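Local structure of glycerate kinase, putative (Thermotoga maritima, 2B8N) at residues G296-I299 with A300-K304; D289-A292 with R293-G296; G183-A186 with E187-P191; D121-N124 with E125-V129. The protein catalyses the magnesium-dependent transfer of a phosphate group from ATP to D-glycerate, yielding 2-phosphoglycerate during serine breakdown. All coordinates share one frame; numbering follows the deposited sequence.

Contact 1 (G296-I299 with A300-K304); sequences GRFI and ASIMK
Gly296 O accepts from Ala300 N at 2.9 Å, and the same i to i+4 step binds Phe298 to Ile302 and Ile299 to Met303, making 296-304 an unbroken run of alpha-helix. This is the middle of helix 292-309, the helical arm of a beta-alpha-beta unit whose neighbouring parallel strands are 280-285 and 317-323. The bond from Met303 N to Ile299 O is nearly straight, with an angle of 165° at the hydrogen. On the sheet side, Ile299 lays its CG2 branch against the selenium of Met303, a selenomethionine, with CG2 and SE 3.9 Å apart. Both side chains also pack on Leu357 of strand 355-361. On an adjacent face of the helix, with CG anti to the backbone N (chi1 -156°), the Phe298 ring presents its CD1 edge to Ile302. Ile302 CD1 meets it near the ring plane, 3.9 Å from Phe298 CD1, and the Ile302 side chain also touches Leu319 and Phe321 of strand 317-323. A serine in place of Ile302 would probably leave this ring edge without its apolar neighbour and open a gap against that strand. On the solvent-exposed flank, Ser301 doubles its grip on the preceding turn: N and OG each lie 2.9 Å from Arg297 O and reach that oxygen from opposite faces of the carbonyl plane.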
loop_
_atom_site.group_PDB
_atom_site.type_symbol
_atom_site.label_atom_id
_atom_site.label_comp_id
_atom_site.label_asym_id
_atom_site.label_seq_id
_atom_site.Cartn_x
_atom_site.Cartn_y
_atom_site.Cartn_z
ATOM N N GLY A 296 -5.785 -2.411 19.480
ATOM C CA GLY A 296 -5.052 -1.576 20.441
ATOM C C GLY A 296 -5.062 -2.224 21.817
ATOM O O GLY A 296 -4.064 -2.213 22.520
ATOM N N ARG A 297 -6.203 -2.804 22.190
ATOM C CA ARG A 297 -6.353 -3.516 23.458
ATOM C C ARG A 297 -5.566 -4.820 23.520
ATOM O O ARG A 297 -5.016 -5.160 24.564
ATOM C CB ARG A 297 -7.826 -3.812 23.737
ATOM C CG ARG A 297 -8.637 -2.579 24.039
ATOM C CD ARG A 297 -9.901 -2.885 24.835
ATOM N NE ARG A 297 -9.631 -2.980 26.275
ATOM C CZ ARG A 297 -9.375 -1.943 27.088
ATOM N NH1 ARG A 297 -9.313 -0.690 26.627
ATOM N NH2 ARG A 297 -9.142 -2.163 28.375
ATOM N N PHE A 298 -5.528 -5.549 22.411
ATOM C CA PHE A 298 -4.788 -6.811 22.347
ATOM C C PHE A 298 -3.305 -6.522 22.555
ATOM O O PHE A 298 -2.637 -7.141 23.388
ATOM C CB PHE A 298 -5.010 -7.524 21.000
ATOM C CG PHE A 298 -4.781 -9.022 21.051
ATOM C CD1 PHE A 298 -3.553 -9.549 21.408
ATOM C CD2 PHE A 298 -5.793 -9.905 20.710
ATOM C CE1 PHE A 298 -3.355 -10.929 21.450
ATOM C CE2 PHE A 298 -5.577 -11.299 20.728
ATOM C CZ PHE A 298 -4.368 -11.799 21.101
ATOM N N ILE A 299 -2.801 -5.543 21.812
ATOM C CA ILE A 299 -1.404 -5.147 21.903
ATOM C C ILE A 299 -1.094 -4.631 23.318
ATOM O O ILE A 299 -0.105 -5.019 23.928
ATOM C CB ILE A 299 -1.112 -4.109 20.846
ATOM C CG1 ILE A 299 -1.221 -4.748 19.447
ATOM C CG2 ILE A 299 0.259 -3.445 21.098
ATOM C CD1 ILE A 299 -1.338 -3.725 18.342
ATOM N N ALA A 300 -1.957 -3.773 23.847
ATOM C CA ALA A 300 -1.866 -3.370 25.251
ATOM C C ALA A 300 -1.753 -4.585 26.195
ATOM O O ALA A 300 -0.927 -4.579 27.091
ATOM C CB ALA A 300 -3.045 -2.515 25.618
ATOM N N SER A 301 -2.552 -5.629 25.977
ATOM C CA SER A 301 -2.516 -6.816 26.847
ATOM C C SER A 301 -1.194 -7.523 26.770
ATOM O O SER A 301 -0.735 -8.064 27.778
ATOM C CB SER A 301 -3.608 -7.826 26.486
ATOM O OG SER A 301 -4.899 -7.263 26.568
ATOM N N ILE A 302 -0.598 -7.545 25.573
ATOM C CA ILE A 302 0.752 -8.123 25.395
ATOM C C ILE A 302 1.803 -7.266 26.121
ATOM O O ILE A 302 2.650 -7.803 26.829
ATOM C CB ILE A 302 1.144 -8.312 23.917
ATOM C CG1 ILE A 302 0.132 -9.205 23.191
ATOM C CG2 ILE A 302 2.530 -8.953 23.784
ATOM C CD1 ILE A 302 0.349 -9.236 21.657
HETATM N N MSE A 303 1.708 -5.948 25.995
HETATM C CA MSE A 303 2.630 -5.043 26.703
HETATM C C MSE A 303 2.578 -5.235 28.238
HETATM O O MSE A 303 3.611 -5.174 28.916
HETATM C CB MSE A 303 2.373 -3.582 26.310
HETATM C CG MSE A 303 2.669 -3.349 24.820
HETATM SE SE MSE A 303 2.129 -1.653 24.054
HETATM C CE MSE A 303 3.158 -0.491 25.096
ATOM N N LYS A 304 1.377 -5.488 28.771
ATOM C CA LYS A 304 1.204 -5.725 30.202
ATOM C C LYS A 304 1.840 -7.057 30.601
ATOM O O LYS A 304 2.381 -7.193 31.699
ATOM C CB LYS A 304 -0.273 -5.707 30.605
ATOM C CG LYS A 304 -1.041 -4.408 30.252
ATOM C CD LYS A 304 -2.274 -4.242 31.111
ATOM C CE LYS A 304 -3.528 -4.008 30.320
ATOM N NZ LYS A 304 -4.720 -4.586 31.041
#

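Contact 2 (D289-A292 with R293-G296); sequences DCEA and REAG
Glu291 and Ala295 join the loop that follows strand 287-288 to the opening turn of helix 292-309, a local contact at a helix N terminus. Glu291 holds the N-cap position, and its carbonyl O receives Ala295 N at 2.9 Å; Ala292 O then takes Gly296 N. With CG anti to the backbone N and a bend at chi2 (83°), the Glu291 side chain runs alongside that of Arg293, pointing the same way. One water bridges the two residues: it donates to Glu291 OE2 at 2.8 Å and accepts from Arg293 N at 3.1 Å, so a first-turn N-H is served by the carboxylate at one remove. Any attraction between the charges is probably weak, since Glu291 OE2 lies 4.3 Å from Arg293 NE, well out of the guanidinium plane. Nearer the backbone, the CG atoms of Glu291 and Glu294 pack at 3.9 Å, and Cys290 SG rests on Ala295 CB at 3.6 Å. Backbone bonds of Cys290 and Ala292 with Val326 tie the turn to the loop beyond strand 317-323, and Ser344 OG donates to Arg293 O. Glu291 thus N-caps the helix of a beta-alpha-beta unit, in the connection from strand 280-285 to helix 292-309.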
loop_
_atom_site.group_PDB
_atom_site.type_symbol
_atom_site.label_atom_id
_atom_site.label_comp_id
_atom_site.label_asym_id
_atom_site.label_seq_id
_atom_site.Cartn_x
_atom_site.Cartn_y
_atom_site.Cartn_z
ATOM N N ASP A 289 -5.135 -7.547 10.670
ATOM C CA ASP A 289 -6.279 -7.062 9.874
ATOM C C ASP A 289 -7.623 -6.899 10.604
ATOM O O ASP A 289 -8.643 -6.713 9.964
ATOM C CB ASP A 289 -6.487 -8.011 8.706
ATOM C CG ASP A 289 -6.980 -9.365 9.143
ATOM O OD1 ASP A 289 -7.176 -9.610 10.358
ATOM O OD2 ASP A 289 -7.170 -10.204 8.247
ATOM N N CYS A 290 -7.637 -6.971 11.928
ATOM C CA CYS A 290 -8.881 -6.840 12.706
ATOM C C CYS A 290 -9.270 -5.363 12.972
ATOM O O CYS A 290 -8.632 -4.429 12.477
ATOM C CB CYS A 290 -8.740 -7.597 14.034
ATOM S SG CYS A 290 -7.545 -6.860 15.217
ATOM N N GLU A 291 -10.335 -5.178 13.740
ATOM C CA GLU A 291 -10.806 -3.846 14.151
ATOM C C GLU A 291 -9.688 -3.112 14.885
ATOM O O GLU A 291 -8.979 -3.727 15.712
ATOM C CB GLU A 291 -12.053 -3.988 15.037
ATOM C CG GLU A 291 -12.661 -2.697 15.558
ATOM C CD GLU A 291 -13.575 -2.031 14.570
ATOM O OE1 GLU A 291 -13.847 -2.641 13.500
ATOM O OE2 GLU A 291 -14.031 -0.894 14.881
ATOM N N ALA A 292 -9.518 -1.829 14.545
ATOM C CA ALA A 292 -8.400 -1.033 15.024
ATOM C C ALA A 292 -8.384 -0.853 16.543
ATOM O O ALA A 292 -7.353 -1.085 17.188
ATOM C CB ALA A 292 -8.384 0.313 14.339
ATOM N N ARG A 293 -9.511 -0.449 17.122
ATOM C CA ARG A 293 -9.587 -0.252 18.578
ATOM C C ARG A 293 -9.385 -1.564 19.382
ATOM O O ARG A 293 -8.825 -1.565 20.509
ATOM C CB ARG A 293 -10.910 0.408 18.954
ATOM C CG ARG A 293 -12.132 -0.487 18.825
ATOM C CD ARG A 293 -13.374 0.236 19.290
ATOM N NE ARG A 293 -13.580 1.436 18.498
ATOM C CZ ARG A 293 -14.595 2.274 18.666
ATOM N NH1 ARG A 293 -15.515 2.026 19.597
ATOM N NH2 ARG A 293 -14.697 3.352 17.886
ATOM N N GLU A 294 -9.832 -2.678 18.803
ATOM C CA GLU A 294 -9.703 -3.972 19.468
ATOM C C GLU A 294 -8.258 -4.457 19.376
ATOM O O GLU A 294 -7.724 -5.004 20.347
ATOM C CB GLU A 294 -10.690 -4.988 18.884
ATOM C CG GLU A 294 -12.169 -4.560 18.937
ATOM C CD GLU A 294 -12.681 -4.260 20.353
ATOM O OE1 GLU A 294 -12.139 -4.778 21.338
ATOM O OE2 GLU A 294 -13.666 -3.508 20.490
ATOM N N ALA A 295 -7.613 -4.211 18.239
ATOM C CA ALA A 295 -6.174 -4.434 18.106
ATOM C C ALA A 295 -5.332 -3.616 19.123
ATOM O O ALA A 295 -4.261 -4.062 19.554
ATOM C CB ALA A 295 -5.736 -4.107 16.683
ATOM N N GLY A 296 -5.785 -2.411 19.480
ATOM C CA GLY A 296 -5.052 -1.576 20.441
ATOM C C GLY A 296 -5.062 -2.224 21.817
ATOM O O GLY A 296 -4.064 -2.213 22.520
HETATM O O HOH W 1 -11.849 0.820 15.470
#

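Contact 3 (G183-A186 with E187-P191); sequences GRFA and ERVFP
Glu187 leans back toward Arg184 along the short helix 184-189, which leads into strand 193-199 of the parallel sheet. Glu187 CB sits 3.2 Å from Arg184 O, and Glu187 CG is 4.1 Å from it; the extended chain, with CG anti to the backbone N (chi1 171°), then carries OE1 to 3.8 Å from Arg184 CG. The carboxylate thus meets the aliphatic part of the arginine, and the two chains run side by side with their flat ends nearly coplanar. OE1 is near the guanidinium plane, at its edge, but 4.5 Å from Arg184 NE, too far for a salt bridge. Arg184 NH1 is instead bonded to Ser178 O. On the buried side of the helix, Val189 CG2 stands over one face of the Phe185 ring in a CH-pi contact, 4.2 Å from the centroid and 16° off the normal. Phe131 and Phe141 also meet this ring, and Val120 touches both Phe185 and Val189. Gly183, at the N-cap with positive phi, gives its O to Glu187 N; at the other end Phe190 N bonds to Ala186 O as the chain leaves the helix for a cis peptide before Pro191. The helix is two-faced: apolar carbon packs against the ring, whereas any attraction between Glu187 and Arg184 is probably modest, so the guanidinium is probably positioned mainly by Ser178 O, with weak bonds to Gln246 O and Glu247 O.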
loop_
_atom_site.group_PDB
_atom_site.type_symbol
_atom_site.label_atom_id
_atom_site.label_comp_id
_atom_site.label_asym_id
_atom_site.label_seq_id
_atom_site.Cartn_x
_atom_site.Cartn_y
_atom_site.Cartn_z
ATOM N N GLY A 183 -2.704 -10.059 -16.989
ATOM C CA GLY A 183 -1.506 -10.579 -17.668
ATOM C C GLY A 183 -1.306 -10.072 -19.093
ATOM O O GLY A 183 -0.335 -10.420 -19.756
ATOM N N ARG A 184 -2.213 -9.240 -19.577
ATOM C CA ARG A 184 -2.155 -8.812 -20.989
ATOM C C ARG A 184 -0.968 -7.896 -21.333
ATOM O O ARG A 184 -0.399 -7.966 -22.438
ATOM C CB ARG A 184 -3.487 -8.189 -21.398
ATOM C CG ARG A 184 -4.547 -9.277 -21.510
ATOM C CD ARG A 184 -5.889 -8.799 -21.971
ATOM N NE ARG A 184 -6.642 -9.861 -22.652
ATOM C CZ ARG A 184 -7.961 -10.004 -22.591
ATOM N NH1 ARG A 184 -8.709 -9.177 -21.864
ATOM N NH2 ARG A 184 -8.553 -10.989 -23.259
ATOM N N PHE A 185 -0.583 -7.077 -20.366
ATOM C CA PHE A 185 0.595 -6.248 -20.493
ATOM C C PHE A 185 1.841 -7.080 -20.748
ATOM O O PHE A 185 2.585 -6.777 -21.655
ATOM C CB PHE A 185 0.766 -5.361 -19.257
ATOM C CG PHE A 185 1.938 -4.457 -19.339
ATOM C CD1 PHE A 185 2.089 -3.588 -20.419
ATOM C CD2 PHE A 185 2.899 -4.461 -18.353
ATOM C CE1 PHE A 185 3.186 -2.735 -20.500
ATOM C CE2 PHE A 185 3.982 -3.606 -18.424
ATOM C CZ PHE A 185 4.119 -2.745 -19.506
ATOM N N ALA A 186 2.062 -8.128 -19.965
ATOM C CA ALA A 186 3.213 -9.047 -20.163
ATOM C C ALA A 186 3.099 -9.750 -21.493
ATOM O O ALA A 186 4.115 -10.055 -22.150
ATOM C CB ALA A 186 3.293 -10.095 -19.040
ATOM N N GLU A 187 1.855 -10.018 -21.872
ATOM C CA GLU A 187 1.557 -10.651 -23.130
ATOM C C GLU A 187 1.908 -9.724 -24.296
ATOM O O GLU A 187 2.319 -10.201 -25.349
ATOM C CB GLU A 187 0.088 -11.063 -23.159
ATOM C CG GLU A 187 -0.402 -11.548 -24.496
ATOM C CD GLU A 187 -1.748 -12.226 -24.414
ATOM O OE1 GLU A 187 -2.711 -11.605 -23.941
ATOM O OE2 GLU A 187 -1.838 -13.393 -24.831
ATOM N N ARG A 188 1.756 -8.409 -24.131
ATOM C CA ARG A 188 2.135 -7.461 -25.216
ATOM C C ARG A 188 3.636 -7.200 -25.270
ATOM O O ARG A 188 4.208 -6.961 -26.319
ATOM C CB ARG A 188 1.446 -6.135 -25.024
ATOM C CG ARG A 188 -0.028 -6.148 -25.283
ATOM C CD ARG A 188 -0.336 -5.919 -26.747
ATOM N NE ARG A 188 -1.565 -5.143 -26.853
ATOM C CZ ARG A 188 -1.685 -3.919 -27.365
ATOM N NH1 ARG A 188 -0.657 -3.270 -27.877
ATOM N NH2 ARG A 188 -2.876 -3.335 -27.372
ATOM N N VAL A 189 4.267 -7.237 -24.110
ATOM C CA VAL A 189 5.711 -7.078 -24.014
ATOM C C VAL A 189 6.447 -8.224 -24.719
ATOM O O VAL A 189 7.508 -8.024 -25.326
ATOM C CB VAL A 189 6.120 -6.989 -22.550
ATOM C CG1 VAL A 189 7.633 -7.185 -22.372
ATOM C CG2 VAL A 189 5.689 -5.634 -22.005
ATOM N N PHE A 190 5.867 -9.419 -24.631
ATOM C CA PHE A 190 6.332 -10.538 -25.397
ATOM C C PHE A 190 6.610 -10.121 -26.848
ATOM O O PHE A 190 5.811 -9.335 -27.483
ATOM C CB PHE A 190 5.310 -11.689 -25.381
ATOM C CG PHE A 190 5.909 -13.027 -25.732
ATOM C CD1 PHE A 190 6.569 -13.776 -24.758
ATOM C CD2 PHE A 190 5.858 -13.508 -27.031
ATOM C CE1 PHE A 190 7.158 -15.015 -25.078
ATOM C CE2 PHE A 190 6.439 -14.726 -27.364
ATOM C CZ PHE A 190 7.092 -15.486 -26.391
ATOM N N PRO A 191 7.726 -10.656 -27.395
ATOM C CA PRO A 191 8.685 -11.618 -26.775
ATOM C C PRO A 191 9.748 -11.038 -25.824
ATOM O O PRO A 191 10.569 -11.794 -25.321
ATOM C CB PRO A 191 9.359 -12.261 -27.981
ATOM C CG PRO A 191 9.380 -11.152 -28.992
ATOM C CD PRO A 191 8.107 -10.333 -28.776
#

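Contact 4 (D121-N124 with E125-V129); sequences DQLN and ENDTV
Asn124 and Asp127 hold each other across a type I beta turn. Asp127 N bonds to Asn124 O at 3.0 Å, the donor standing 48° out of the carbonyl plane. The reply comes from the side chain: Asp127 OD2 accepts Asn124 N at 3.1 Å on its anti side, 18° out of the carboxylate plane. Backbone and carboxylate of one residue therefore clasp both the N-H and the C=O of the other. A weak bond from Asn126 N to Asn124 OD1 (3.3 Å) has the form of an Asx turn; with its CG lodged between backbone N and carbonyl carbon (chi1 50°), the asparagine folds its amide over the turn it begins. Beside this polar clasp, Leu123 CB approaches Asp127 OD2, while Leu123 CD1 packs on Val129 CG2 at 3.8 Å, the two side chains crossing at about a right angle. The second shell fixes the carboxylate: Asp127 OD1 forms a salt bridge with Arg51 NH1, which leaves OD2 to serve the turn and probably helps to keep the acid ionised in its buried setting. Replacing the aspartate with alanine is likely to leave Asn124 N without this acceptor and Arg51 without this carboxylate mate, letting the turn move more freely. Further out, Asp127 and Val129 make backbone bonds to Lys193 of the adjoining parallel strand, and Thr128 to Ile53 on the other flank. This type I turn, held by the aspartate, delivers the chain from helix 107-120 into strand 128-133, completing a beta-alpha-beta crossover of the six-stranded parallel sheet.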
loop_
_atom_site.group_PDB
_atom_site.type_symbol
_atom_site.label_atom_id
_atom_site.label_comp_id
_atom_site.label_asym_id
_atom_site.label_seq_id
_atom_site.Cartn_x
_atom_site.Cartn_y
_atom_site.Cartn_z
ATOM N N ASP A 121 5.308 -2.600 -27.762
ATOM C CA ASP A 121 5.071 -3.539 -28.870
ATOM C C ASP A 121 6.299 -3.594 -29.772
ATOM O O ASP A 121 7.139 -2.689 -29.763
ATOM C CB ASP A 121 3.832 -3.172 -29.698
ATOM C CG ASP A 121 2.541 -3.298 -28.926
ATOM O OD1 ASP A 121 2.425 -4.153 -28.006
ATOM O OD2 ASP A 121 1.623 -2.528 -29.284
ATOM N N GLN A 122 6.395 -4.672 -30.545
ATOM C CA GLN A 122 7.548 -4.904 -31.407
ATOM C C GLN A 122 8.869 -4.678 -30.669
ATOM O O GLN A 122 9.682 -3.844 -31.073
ATOM C CB GLN A 122 7.493 -4.009 -32.661
ATOM C CG GLN A 122 6.331 -4.279 -33.620
ATOM C CD GLN A 122 5.194 -3.284 -33.476
ATOM O OE1 GLN A 122 4.727 -3.015 -32.370
ATOM N NE2 GLN A 122 4.742 -2.728 -34.604
ATOM N N LEU A 123 9.037 -5.389 -29.556
ATOM C CA LEU A 123 10.331 -5.547 -28.898
ATOM C C LEU A 123 10.783 -6.966 -29.185
ATOM O O LEU A 123 9.965 -7.831 -29.447
ATOM C CB LEU A 123 10.220 -5.374 -27.392
ATOM C CG LEU A 123 9.899 -3.996 -26.825
ATOM C CD1 LEU A 123 9.986 -4.097 -25.314
ATOM C CD2 LEU A 123 10.844 -2.938 -27.350
ATOM N N ASN A 124 12.083 -7.202 -29.142
ATOM C CA ASN A 124 12.625 -8.536 -29.386
ATOM C C ASN A 124 13.050 -9.233 -28.068
ATOM O O ASN A 124 13.057 -8.622 -26.993
ATOM C CB ASN A 124 13.768 -8.472 -30.415
ATOM C CG ASN A 124 14.798 -7.414 -30.074
ATOM O OD1 ASN A 124 15.522 -7.535 -29.089
ATOM N ND2 ASN A 124 14.856 -6.360 -30.880
ATOM N N GLU A 125 13.380 -10.519 -28.184
ATOM C CA GLU A 125 13.756 -11.394 -27.053
ATOM C C GLU A 125 14.918 -10.855 -26.217
ATOM O O GLU A 125 15.096 -11.259 -25.068
ATOM C CB GLU A 125 14.183 -12.804 -27.549
ATOM C CG GLU A 125 13.560 -13.349 -28.879
ATOM C CD GLU A 125 14.009 -12.604 -30.166
ATOM O OE1 GLU A 125 15.151 -12.815 -30.671
ATOM O OE2 GLU A 125 13.180 -11.807 -30.674
ATOM N N ASN A 126 15.703 -9.964 -26.814
ATOM C CA ASN A 126 16.905 -9.416 -26.201
ATOM C C ASN A 126 16.593 -8.191 -25.328
ATOM O O ASN A 126 17.454 -7.731 -24.578
ATOM C CB ASN A 126 17.908 -9.065 -27.316
ATOM C CG ASN A 126 19.318 -9.485 -26.999
ATOM O OD1 ASN A 126 19.525 -10.406 -26.214
ATOM N ND2 ASN A 126 20.311 -8.820 -27.630
ATOM N N ASP A 127 15.356 -7.693 -25.394
ATOM C CA ASP A 127 14.976 -6.491 -24.672
ATOM C C ASP A 127 14.356 -6.818 -23.351
ATOM O O ASP A 127 13.919 -7.944 -23.145
ATOM C CB ASP A 127 14.020 -5.685 -25.522
ATOM C CG ASP A 127 14.692 -5.142 -26.751
ATOM O OD1 ASP A 127 15.803 -4.591 -26.608
ATOM O OD2 ASP A 127 14.123 -5.262 -27.849
ATOM N N THR A 128 14.356 -5.847 -22.445
ATOM C CA THR A 128 13.778 -6.019 -21.116
ATOM C C THR A 128 12.960 -4.772 -20.729
ATOM O O THR A 128 13.433 -3.635 -20.875
ATOM C CB THR A 128 14.904 -6.290 -20.069
ATOM O OG1 THR A 128 15.547 -7.541 -20.358
ATOM C CG2 THR A 128 14.367 -6.340 -18.641
ATOM N N VAL A 129 11.718 -4.995 -20.276
ATOM C CA VAL A 129 10.908 -3.934 -19.693
ATOM C C VAL A 129 11.108 -3.961 -18.173
ATOM O O VAL A 129 10.946 -5.016 -17.515
ATOM C CB VAL A 129 9.419 -4.032 -20.079
ATOM C CG1 VAL A 129 8.632 -3.017 -19.327
ATOM C CG2 VAL A 129 9.252 -3.791 -21.584
#

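From the N terminus, contact 4 comes first, turning the chain from helix 107-120 into strand 128-133. Contact 3 follows on the short helix leading to strand 193-199, and the two touch although some fifty residues separate them: Arg188 NH1 forms a salt bridge with Asp121 OD2, Val189 packs on Val129, and Pro191 on Leu123. Together they join the segments that lead into neighbouring parallel strands 128-133 and 193-199. Contact 2 then starts helix 292-309 beside the mixed sheet, and contact 1 continues it, sharing Gly296. Each contact is local along the chain, only contact 4 closes a loop, the beta turn, and none nests in or crosses another. The two pairs lie on opposite sides of the chain's centre, with contacts 2 and 3 about 41 Å apart between centres.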